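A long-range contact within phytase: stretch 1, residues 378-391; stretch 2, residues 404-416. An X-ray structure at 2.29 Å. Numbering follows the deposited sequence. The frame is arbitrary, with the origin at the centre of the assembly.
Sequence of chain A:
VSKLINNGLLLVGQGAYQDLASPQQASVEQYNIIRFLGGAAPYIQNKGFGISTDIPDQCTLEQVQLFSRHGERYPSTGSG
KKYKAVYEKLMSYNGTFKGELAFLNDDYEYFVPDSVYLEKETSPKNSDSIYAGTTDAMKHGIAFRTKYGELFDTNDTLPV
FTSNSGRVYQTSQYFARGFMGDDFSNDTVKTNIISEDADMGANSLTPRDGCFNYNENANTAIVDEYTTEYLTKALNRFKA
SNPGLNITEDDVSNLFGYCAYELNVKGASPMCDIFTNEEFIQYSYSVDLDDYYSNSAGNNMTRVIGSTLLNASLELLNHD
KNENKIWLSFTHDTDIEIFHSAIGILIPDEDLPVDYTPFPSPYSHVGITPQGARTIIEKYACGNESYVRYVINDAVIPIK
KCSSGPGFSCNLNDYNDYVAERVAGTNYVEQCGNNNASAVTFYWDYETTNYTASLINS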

# COMPACT_ATOMS: atom_id res chain seq x y z
N GLU A 378 -22.70 -17.34 -7.55
CA GLU A 378 -23.71 -16.61 -6.80
C GLU A 378 -24.94 -16.62 -7.65
O GLU A 378 -24.84 -16.47 -8.85
N LYS A 379 -26.09 -16.76 -7.01
CA LYS A 379 -27.36 -16.70 -7.69
C LYS A 379 -28.14 -15.67 -6.92
O LYS A 379 -28.23 -15.75 -5.72
N TYR A 380 -28.70 -14.70 -7.62
CA TYR A 380 -29.48 -13.68 -6.95
C TYR A 380 -30.62 -13.20 -7.82
O TYR A 380 -30.58 -13.27 -9.05
N ALA A 381 -31.63 -12.68 -7.14
CA ALA A 381 -32.86 -12.25 -7.78
C ALA A 381 -32.81 -10.76 -7.97
O ALA A 381 -32.52 -10.00 -7.03
N CYS A 382 -33.12 -10.33 -9.16
CA CYS A 382 -33.26 -8.91 -9.40
C CYS A 382 -34.60 -8.78 -10.08
O CYS A 382 -34.77 -9.29 -11.20
N GLY A 383 -35.56 -8.15 -9.41
CA GLY A 383 -36.93 -8.14 -9.91
C GLY A 383 -37.53 -9.54 -9.98
O GLY A 383 -37.48 -10.29 -9.02
N ASN A 384 -38.08 -9.90 -11.13
CA ASN A 384 -38.73 -11.22 -11.25
C ASN A 384 -37.84 -12.23 -11.99
O ASN A 384 -38.31 -13.29 -12.45
N GLU A 385 -36.56 -11.89 -12.09
CA GLU A 385 -35.57 -12.72 -12.77
C GLU A 385 -34.49 -13.16 -11.79
O GLU A 385 -34.16 -12.43 -10.86
N SER A 386 -33.97 -14.36 -12.00
CA SER A 386 -32.81 -14.82 -11.24
C SER A 386 -31.59 -14.83 -12.12
O SER A 386 -31.65 -15.21 -13.31
N TYR A 387 -30.49 -14.43 -11.50
CA TYR A 387 -29.21 -14.27 -12.18
C TYR A 387 -28.15 -15.11 -11.51
O TYR A 387 -28.17 -15.34 -10.30
N VAL A 388 -27.22 -15.58 -12.33
CA VAL A 388 -26.13 -16.42 -11.90
C VAL A 388 -24.83 -15.73 -12.34
O VAL A 388 -24.76 -15.15 -13.41
N ARG A 389 -23.80 -15.75 -11.51
CA ARG A 389 -22.49 -15.34 -11.99
C ARG A 389 -21.39 -16.06 -11.23
O ARG A 389 -21.62 -16.59 -10.14
N TYR A 390 -20.21 -16.06 -11.82
CA TYR A 390 -19.03 -16.68 -11.24
C TYR A 390 -18.09 -15.67 -10.60
O TYR A 390 -17.81 -14.63 -11.17
N VAL A 391 -17.59 -16.01 -9.41
CA VAL A 391 -16.54 -15.25 -8.75
C VAL A 391 -15.40 -16.25 -8.54
O VAL A 391 -15.50 -17.17 -7.70
N SER A 404 -25.27 -9.77 -19.37
CA SER A 404 -26.05 -8.53 -19.41
C SER A 404 -26.96 -8.36 -18.18
O SER A 404 -27.59 -7.31 -18.02
N GLY A 405 -27.01 -9.36 -17.30
CA GLY A 405 -27.76 -9.19 -16.05
C GLY A 405 -27.02 -8.23 -15.13
O GLY A 405 -25.90 -7.84 -15.44
N PRO A 406 -27.62 -7.84 -14.01
CA PRO A 406 -26.94 -6.98 -13.03
C PRO A 406 -25.65 -7.63 -12.51
O PRO A 406 -25.61 -8.85 -12.32
N GLY A 407 -24.60 -6.84 -12.30
CA GLY A 407 -23.29 -7.36 -11.87
C GLY A 407 -22.68 -8.26 -12.94
O GLY A 407 -21.91 -9.16 -12.60
N PHE A 408 -23.02 -8.02 -14.21
CA PHE A 408 -22.59 -8.84 -15.36
C PHE A 408 -22.90 -10.32 -15.25
O PHE A 408 -22.10 -11.20 -15.64
N SER A 409 -24.11 -10.58 -14.73
CA SER A 409 -24.58 -11.91 -14.45
C SER A 409 -25.39 -12.47 -15.62
O SER A 409 -25.74 -11.77 -16.57
N CYS A 410 -25.70 -13.76 -15.53
CA CYS A 410 -26.42 -14.47 -16.55
C CYS A 410 -27.81 -14.86 -16.02
O CYS A 410 -27.89 -15.52 -14.97
N ASN A 411 -28.88 -14.46 -16.72
CA ASN A 411 -30.23 -14.91 -16.35
C ASN A 411 -30.22 -16.42 -16.24
O ASN A 411 -29.70 -17.10 -17.12
N LEU A 412 -30.76 -16.97 -15.18
CA LEU A 412 -30.74 -18.43 -15.04
C LEU A 412 -31.28 -19.18 -16.27
O LEU A 412 -30.81 -20.27 -16.59
N ASN A 413 -32.27 -18.58 -16.95
CA ASN A 413 -32.80 -19.14 -18.18
C ASN A 413 -31.75 -19.25 -19.26
O ASN A 413 -31.58 -20.30 -19.86
N ASP A 414 -31.02 -18.16 -19.47
CA ASP A 414 -29.87 -18.12 -20.36
C ASP A 414 -28.73 -19.00 -19.87
O ASP A 414 -28.05 -19.63 -20.67
N TYR A 415 -28.53 -19.04 -18.56
CA TYR A 415 -27.47 -19.87 -17.99
C TYR A 415 -27.71 -21.35 -18.28
O TYR A 415 -26.77 -22.10 -18.52
N ASN A 416 -28.99 -21.74 -18.28
CA ASN A 416 -29.40 -23.08 -18.70
C ASN A 416 -28.97 -23.43 -20.12
O ASN A 416 -28.47 -24.53 -20.36

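The two stretches meet through a short antiparallel pairing, and the side chains pack around it. V388 and C410 form the hydrogen-bonded pair: V388 N donates to C410 O at 2.7 Å, and C410 N donates to V388 O at 2.7 Å. L412 N extends the ladder to S386 O at 2.7 Å, as the chain turns into the helix. Side chains alternate across this sheet. Y387 and N411 point to one face, V388 and C410 to the other. C410 is also bonded covalently to a group elsewhere in the structure.

The apolar contacts follow this division. On the Y387 face, the tyrosine (chi1 m) lays its ring against the loop. P406 CD sits 3.5 Å from the centroid of the Y387 ring, almost on the ring normal, so this is a CH-pi contact. P406 also points toward stretch 1, and its CG lies 3.6 Å from C382 SG (chi1 t). The Y387 ring passes close to G405, with CE1 3.5 Å from G405 CA. A CB on G405 would clash with Y387 CD1. On the other face, V388 (chi1 t) meets the helix. Its CG1 lies over the Y415 ring, 4.1 Å from the centroid, and its CG2 is 4.1 Å from L412 CD1. Y415 (chi1 t) points toward stretch 1. L412 (t, p) also receives the end of the extended K379 side chain, with NZ 3.8 Å from L412 CD2.

Several polar side chains reach the loop. Y380 (chi1 p) starts sideways, but its OH donates to P406 O at 2.6 Å. The same carbonyl accepts a very short bond, 2.5 Å, from S409 OG (chi1 p). R389 (p, t, t) points toward the loop and donates from NH1 to G407 O at 2.9 Å. E378 holds the same guanidinium in a salt bridge, R389 NE to E378 OE1 at 2.7 Å. G407 has positive phi, and a CB there would clash with R389 NH1 and Y380 OH. At the helix side, Y390 OH (chi1 m) and Y415 OH share a hydrogen bond of 2.6 Å; either could be the donor.

N411 (chi1 t) links strand and helix. Its ND2 donates to E385 OE1 at 2.9 Å, while its OD1 caps the helix by accepting from N413 N at 3.1 Å. E385 (m, m) begins sideways but brings its carboxylate to this site. One water completes the cluster. It donates to E385 OE1 at 2.7 Å and to N411 OD1 at 2.8 Å, and accepts from S386 N at 2.9 Å. The water thus bridges the two acceptors.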

# COMPACT_ATOMS: atom_id res chain seq x y z
CB GLU A 378 -23.34 -15.14 -6.58
CG GLU A 378 -21.94 -14.92 -6.06
CD GLU A 378 -21.58 -13.47 -5.87
OE1 GLU A 378 -21.81 -12.65 -6.79
OE2 GLU A 378 -21.04 -13.18 -4.79
CB LYS A 379 -28.08 -18.05 -7.63
CG LYS A 379 -29.47 -18.02 -8.27
CD LYS A 379 -30.22 -19.28 -7.94
CE LYS A 379 -31.66 -19.18 -8.42
NZ LYS A 379 -32.30 -20.51 -8.40
CB TYR A 380 -28.61 -12.48 -6.51
CG TYR A 380 -27.66 -11.93 -7.56
CD1 TYR A 380 -28.13 -11.21 -8.67
CD2 TYR A 380 -26.27 -12.11 -7.42
CE1 TYR A 380 -27.25 -10.71 -9.63
CE2 TYR A 380 -25.39 -11.60 -8.34
CZ TYR A 380 -25.86 -10.90 -9.44
OH TYR A 380 -24.95 -10.40 -10.35
CB ALA A 381 -34.09 -12.64 -6.91
CB CYS A 382 -32.14 -8.41 -10.31
SG CYS A 382 -32.39 -6.69 -10.75
CB ASN A 384 -40.12 -11.09 -11.91
CG ASN A 384 -40.04 -10.79 -13.41
OD1 ASN A 384 -39.15 -10.04 -13.88
ND2 ASN A 384 -40.97 -11.39 -14.18
CB GLU A 385 -34.95 -11.97 -13.94
CG GLU A 385 -35.95 -11.55 -15.00
CD GLU A 385 -36.63 -12.72 -15.67
OE1 GLU A 385 -36.03 -13.83 -15.74
OE2 GLU A 385 -37.79 -12.54 -16.15
CB SER A 386 -33.00 -16.23 -10.69
OG SER A 386 -33.86 -16.18 -9.60
CB TYR A 387 -28.81 -12.81 -12.22
CG TYR A 387 -29.79 -12.01 -13.02
CD1 TYR A 387 -29.63 -11.87 -14.40
CD2 TYR A 387 -30.90 -11.44 -12.41
CE1 TYR A 387 -30.56 -11.16 -15.13
CE2 TYR A 387 -31.82 -10.72 -13.12
CZ TYR A 387 -31.66 -10.59 -14.48
OH TYR A 387 -32.58 -9.88 -15.20
CB VAL A 388 -26.31 -17.83 -12.52
CG1 VAL A 388 -25.08 -18.64 -12.39
CG2 VAL A 388 -27.47 -18.57 -11.80
CB ARG A 389 -22.30 -13.81 -11.91
CG ARG A 389 -22.12 -13.30 -10.52
CD ARG A 389 -21.78 -11.83 -10.48
NE ARG A 389 -21.71 -11.37 -9.12
CZ ARG A 389 -21.56 -10.10 -8.78
NH1 ARG A 389 -21.49 -9.17 -9.75
NH2 ARG A 389 -21.51 -9.76 -7.49
CB TYR A 390 -18.27 -17.38 -12.34
CG TYR A 390 -18.86 -18.70 -12.72
CD1 TYR A 390 -18.41 -19.88 -12.09
CD2 TYR A 390 -19.87 -18.79 -13.68
CE1 TYR A 390 -18.94 -21.09 -12.44
CE2 TYR A 390 -20.42 -20.03 -14.03
CZ TYR A 390 -19.96 -21.16 -13.40
OH TYR A 390 -20.48 -22.38 -13.73
CB VAL A 391 -17.04 -14.62 -7.41
CG1 VAL A 391 -16.12 -13.51 -6.95
CG2 VAL A 391 -18.47 -14.06 -7.54
CB SER A 404 -26.81 -8.38 -20.73
OG SER A 404 -27.56 -9.54 -20.95
CB PRO A 406 -27.96 -6.84 -11.90
CG PRO A 406 -29.27 -7.18 -12.54
CD PRO A 406 -28.98 -8.23 -13.56
CB PHE A 408 -21.12 -8.59 -15.71
CG PHE A 408 -20.84 -7.18 -16.06
CD1 PHE A 408 -21.22 -6.67 -17.31
CD2 PHE A 408 -20.20 -6.34 -15.15
CE1 PHE A 408 -20.97 -5.32 -17.64
CE2 PHE A 408 -19.92 -5.01 -15.47
CZ PHE A 408 -20.32 -4.50 -16.71
CB SER A 409 -25.42 -11.87 -13.19
OG SER A 409 -26.49 -10.94 -13.34
CB CYS A 410 -25.65 -15.73 -16.87
SG CYS A 410 -26.30 -16.59 -18.27
CB ASN A 411 -31.27 -14.48 -17.40
CG ASN A 411 -32.71 -14.57 -16.89
OD1 ASN A 411 -33.18 -15.63 -16.47
ND2 ASN A 411 -33.42 -13.45 -16.94
CB LEU A 412 -31.44 -18.85 -13.76
CG LEU A 412 -31.57 -20.34 -13.47
CD1 LEU A 412 -30.24 -21.07 -13.43
CD2 LEU A 412 -32.30 -20.45 -12.17
CB ASN A 413 -34.03 -18.35 -18.66
CG ASN A 413 -35.18 -18.45 -17.69
OD1 ASN A 413 -35.45 -19.53 -17.13
ND2 ASN A 413 -35.85 -17.33 -17.43
CB ASP A 414 -29.38 -16.69 -20.48
CG ASP A 414 -30.35 -15.80 -21.23
OD1 ASP A 414 -31.04 -16.32 -22.15
OD2 ASP A 414 -30.49 -14.59 -20.96
CB TYR A 415 -27.28 -19.64 -16.49
CG TYR A 415 -26.10 -20.47 -15.98
CD1 TYR A 415 -24.80 -20.23 -16.49
CD2 TYR A 415 -26.28 -21.50 -15.04
CE1 TYR A 415 -23.73 -21.00 -16.07
CE2 TYR A 415 -25.20 -22.25 -14.61
CZ TYR A 415 -23.93 -21.99 -15.12
OH TYR A 415 -22.86 -22.73 -14.72
CB ASN A 416 -30.90 -23.29 -18.48
CG ASN A 416 -31.20 -23.82 -17.10
OD1 ASN A 416 -31.08 -25.02 -16.85
ND2 ASN A 416 -31.55 -22.94 -16.19
O HOH W 1 -34.95 -15.90 -14.31